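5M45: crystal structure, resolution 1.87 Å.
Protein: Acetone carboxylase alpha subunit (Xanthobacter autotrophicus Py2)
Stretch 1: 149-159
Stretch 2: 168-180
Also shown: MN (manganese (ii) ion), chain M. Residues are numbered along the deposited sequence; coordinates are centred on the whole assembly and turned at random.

Stretch 1 149-159: VHPCDIHTIVP
Stretch 2 (168-180) GWVGGVTHVIDTG

Strands 153-159 and 168-175 pair antiparallel, their axes 4.7 Å apart at closest and 160° between directions. Both are extended, with phi/psi near -120/130 over most of their length. In register, D153 faces H175, H155 faces V173, I157 faces G171 and P159 faces W169; these are non-hydrogen-bonded pairs with CA-CA distances of 4.3 to 4.6 Å.

The alternate pairs bond through both backbones. I154 N donates to T174 O (3.1 Å) and T174 N to I154 O (3.2 Å). T156 N donates to G172 O and G172 N to T156 O, both 2.9 Å. V158 N donates to V170 O (3.0 Å) and V170 N to V158 O (2.9 Å). Beyond the strand, V176 N donates to C152 O at 2.8 Å and 171°. P159 has no amide hydrogen, but it sits at a non-hydrogen-bonded position, so the ladder loses nothing.

A type I turn from H150 to D153, with D153 N to H150 O at 3.2 Å, leads into the strand and helps set H150 (p) and D153 (m) near H175 (t). Manganese joins them: H150 NE2 and H175 ND1 each lie 2.3 Å from MN, D153 OD1 2.0 Å. Two atoms from elsewhere in the structure complete its listed ligands. D153 OD1 and H175 ND1, 3.3 Å apart, are fellow ligands and not hydrogen-bonded. H150 ND1, D153 OD2 and H175 NE2 are satisfied elsewhere.

The backbone sets C152 CB over the H175 ring face, 4.3 Å from its centroid; the m rotamer places SG, which lies 5.3 Å from that centroid and oblique to the ring. The W169 ring packs on I157 (CG2 to W169 CE3, 3.9 Å) and P159 (CB to W169 CE3, 4.0 Å). On the other face, V158 CB meets V170 CG1 at 4.1 Å. I154 CG1 meets V176 CG1 at 3.9 Å. These apolar side chains suit the buried setting; the contact covers 837 Å² in total.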

# COMPACT_ATOMS: atom_id res chain seq x y z
N VAL A 149 3.41 14.43 8.44
CA VAL A 149 4.75 14.09 8.89
C VAL A 149 5.22 12.75 8.32
O VAL A 149 6.29 12.66 7.70
CB VAL A 149 4.80 14.04 10.44
CG1 VAL A 149 6.18 13.54 10.90
CG2 VAL A 149 4.49 15.39 11.04
N HIS A 150 4.40 11.72 8.53
CA HIS A 150 4.72 10.36 8.06
C HIS A 150 3.48 9.48 8.13
O HIS A 150 2.52 9.85 8.80
CB HIS A 150 5.92 9.72 8.83
CG HIS A 150 5.72 9.52 10.31
ND1 HIS A 150 6.58 8.79 11.07
CD2 HIS A 150 4.75 9.95 11.16
CE1 HIS A 150 6.21 8.83 12.34
NE2 HIS A 150 5.10 9.52 12.42
N PRO A 151 3.48 8.33 7.45
CA PRO A 151 2.27 7.48 7.43
C PRO A 151 1.74 7.00 8.80
O PRO A 151 0.52 6.90 8.97
CB PRO A 151 2.67 6.31 6.54
CG PRO A 151 3.72 6.90 5.61
CD PRO A 151 4.51 7.82 6.50
N CYS A 152 2.60 6.80 9.80
CA CYS A 152 2.14 6.38 11.11
C CYS A 152 1.29 7.38 11.93
O CYS A 152 0.69 7.00 12.96
CB CYS A 152 3.29 5.84 11.96
SG CYS A 152 3.77 4.16 11.47
N ASP A 153 1.23 8.66 11.51
CA ASP A 153 0.33 9.60 12.13
C ASP A 153 -1.00 9.63 11.35
O ASP A 153 -1.09 10.27 10.29
CB ASP A 153 0.95 10.98 12.25
CG ASP A 153 2.10 11.01 13.23
OD1 ASP A 153 2.16 10.11 14.12
OD2 ASP A 153 2.97 11.91 13.15
N ILE A 154 -1.99 8.94 11.87
CA ILE A 154 -3.26 8.80 11.18
C ILE A 154 -4.26 9.87 11.66
O ILE A 154 -4.48 10.03 12.89
CB ILE A 154 -3.90 7.41 11.42
CG1 ILE A 154 -2.90 6.26 11.13
CG2 ILE A 154 -5.18 7.26 10.62
CD1 ILE A 154 -2.46 6.16 9.69
N HIS A 155 -4.87 10.57 10.70
CA HIS A 155 -5.92 11.57 10.96
C HIS A 155 -7.34 11.00 10.73
O HIS A 155 -7.57 10.33 9.72
CB HIS A 155 -5.81 12.82 10.06
CG HIS A 155 -4.43 13.35 9.87
ND1 HIS A 155 -4.07 14.06 8.75
CD2 HIS A 155 -3.34 13.32 10.67
CE1 HIS A 155 -2.80 14.44 8.86
NE2 HIS A 155 -2.33 13.99 10.02
N THR A 156 -8.27 11.34 11.64
CA THR A 156 -9.72 11.20 11.43
C THR A 156 -10.29 12.63 11.47
O THR A 156 -10.01 13.39 12.39
CB THR A 156 -10.38 10.33 12.51
OG1 THR A 156 -9.87 8.99 12.47
CG2 THR A 156 -11.92 10.27 12.32
N ILE A 157 -11.01 13.00 10.41
CA ILE A 157 -11.56 14.36 10.21
C ILE A 157 -13.11 14.28 9.99
O ILE A 157 -13.58 13.53 9.13
CB ILE A 157 -10.85 15.05 9.03
CG1 ILE A 157 -9.34 15.26 9.30
CG2 ILE A 157 -11.49 16.41 8.74
CD1 ILE A 157 -8.54 15.48 8.01
N VAL A 158 -13.88 15.03 10.79
CA VAL A 158 -15.35 15.02 10.76
C VAL A 158 -15.84 16.49 10.56
O VAL A 158 -15.45 17.37 11.33
CB VAL A 158 -15.92 14.46 12.08
CG1 VAL A 158 -17.42 14.58 12.11
CG2 VAL A 158 -15.47 13.01 12.26
N PRO A 159 -16.72 16.73 9.57
CA PRO A 159 -17.31 18.07 9.42
C PRO A 159 -18.36 18.32 10.49
O PRO A 159 -18.98 17.37 11.01
CB PRO A 159 -17.94 18.04 8.02
CG PRO A 159 -18.34 16.60 7.85
CD PRO A 159 -17.24 15.80 8.54
N GLY A 168 -17.70 24.24 10.51
CA GLY A 168 -16.37 23.89 11.02
C GLY A 168 -16.00 22.44 10.77
O GLY A 168 -16.72 21.71 10.05
N TRP A 169 -14.86 22.04 11.32
CA TRP A 169 -14.39 20.66 11.26
C TRP A 169 -13.70 20.32 12.58
O TRP A 169 -13.21 21.22 13.27
CB TRP A 169 -13.34 20.49 10.15
CG TRP A 169 -13.65 21.02 8.75
CD1 TRP A 169 -13.65 22.32 8.34
CD2 TRP A 169 -13.98 20.24 7.59
NE1 TRP A 169 -13.94 22.41 7.00
CE2 TRP A 169 -14.14 21.15 6.51
CE3 TRP A 169 -14.12 18.87 7.34
CZ2 TRP A 169 -14.44 20.72 5.21
CZ3 TRP A 169 -14.42 18.45 6.03
CH2 TRP A 169 -14.57 19.37 5.00
N VAL A 170 -13.59 19.02 12.91
CA VAL A 170 -12.75 18.58 14.02
C VAL A 170 -11.79 17.49 13.52
O VAL A 170 -12.20 16.55 12.80
CB VAL A 170 -13.55 18.11 15.26
CG1 VAL A 170 -14.57 17.07 14.90
CG2 VAL A 170 -12.63 17.56 16.35
N GLY A 171 -10.53 17.61 13.88
CA GLY A 171 -9.51 16.60 13.54
C GLY A 171 -8.95 15.93 14.77
O GLY A 171 -8.72 16.61 15.79
N GLY A 172 -8.73 14.62 14.68
CA GLY A 172 -8.03 13.85 15.72
C GLY A 172 -6.93 12.98 15.13
O GLY A 172 -7.14 12.34 14.08
N VAL A 173 -5.76 12.99 15.76
CA VAL A 173 -4.58 12.22 15.30
C VAL A 173 -4.07 11.30 16.39
O VAL A 173 -4.06 11.69 17.57
CB VAL A 173 -3.46 13.14 14.78
CG1 VAL A 173 -3.00 14.12 15.86
CG2 VAL A 173 -2.26 12.34 14.25
N THR A 174 -3.66 10.09 16.01
CA THR A 174 -2.88 9.19 16.88
C THR A 174 -1.65 8.69 16.12
O THR A 174 -1.75 8.31 14.94
CB THR A 174 -3.64 7.91 17.31
OG1 THR A 174 -4.12 7.23 16.15
CG2 THR A 174 -4.82 8.22 18.21
N HIS A 175 -0.50 8.65 16.78
CA HIS A 175 0.65 7.90 16.27
C HIS A 175 0.41 6.40 16.47
O HIS A 175 0.32 5.96 17.61
CB HIS A 175 1.96 8.30 16.97
CG HIS A 175 3.13 7.47 16.51
ND1 HIS A 175 4.07 7.92 15.61
CD2 HIS A 175 3.44 6.17 16.76
CE1 HIS A 175 4.92 6.94 15.33
NE2 HIS A 175 4.57 5.87 16.02
N VAL A 176 0.30 5.64 15.37
CA VAL A 176 0.09 4.15 15.44
C VAL A 176 1.43 3.41 15.35
O VAL A 176 2.44 3.96 14.84
CB VAL A 176 -0.89 3.62 14.37
CG1 VAL A 176 -2.21 4.39 14.44
CG2 VAL A 176 -0.30 3.71 12.94
N ILE A 177 1.46 2.16 15.82
CA ILE A 177 2.71 1.41 15.93
C ILE A 177 3.35 1.15 14.55
O ILE A 177 4.56 1.34 14.38
CB ILE A 177 2.55 0.09 16.74
CG1 ILE A 177 2.06 0.39 18.16
CG2 ILE A 177 3.89 -0.70 16.75
CD1 ILE A 177 1.59 -0.84 18.93
N ASP A 178 2.55 0.71 13.58
CA ASP A 178 3.05 0.48 12.24
C ASP A 178 1.96 0.62 11.19
O ASP A 178 0.75 0.46 11.50
CB ASP A 178 3.78 -0.87 12.08
CG ASP A 178 2.85 -2.06 11.76
OD1 ASP A 178 2.14 -2.56 12.66
OD2 ASP A 178 2.83 -2.53 10.59
N THR A 179 2.40 0.91 9.94
CA THR A 179 1.53 0.99 8.79
C THR A 179 1.93 0.02 7.67
O THR A 179 1.56 0.23 6.52
CB THR A 179 1.40 2.44 8.24
OG1 THR A 179 2.68 3.07 8.13
CG2 THR A 179 0.54 3.28 9.19
N GLY A 180 2.62 -1.07 7.99
CA GLY A 180 2.93 -2.07 6.98
C GLY A 180 3.92 -1.56 5.94
O GLY A 180 3.72 -1.77 4.73
MN MN M . 4.17 9.94 14.51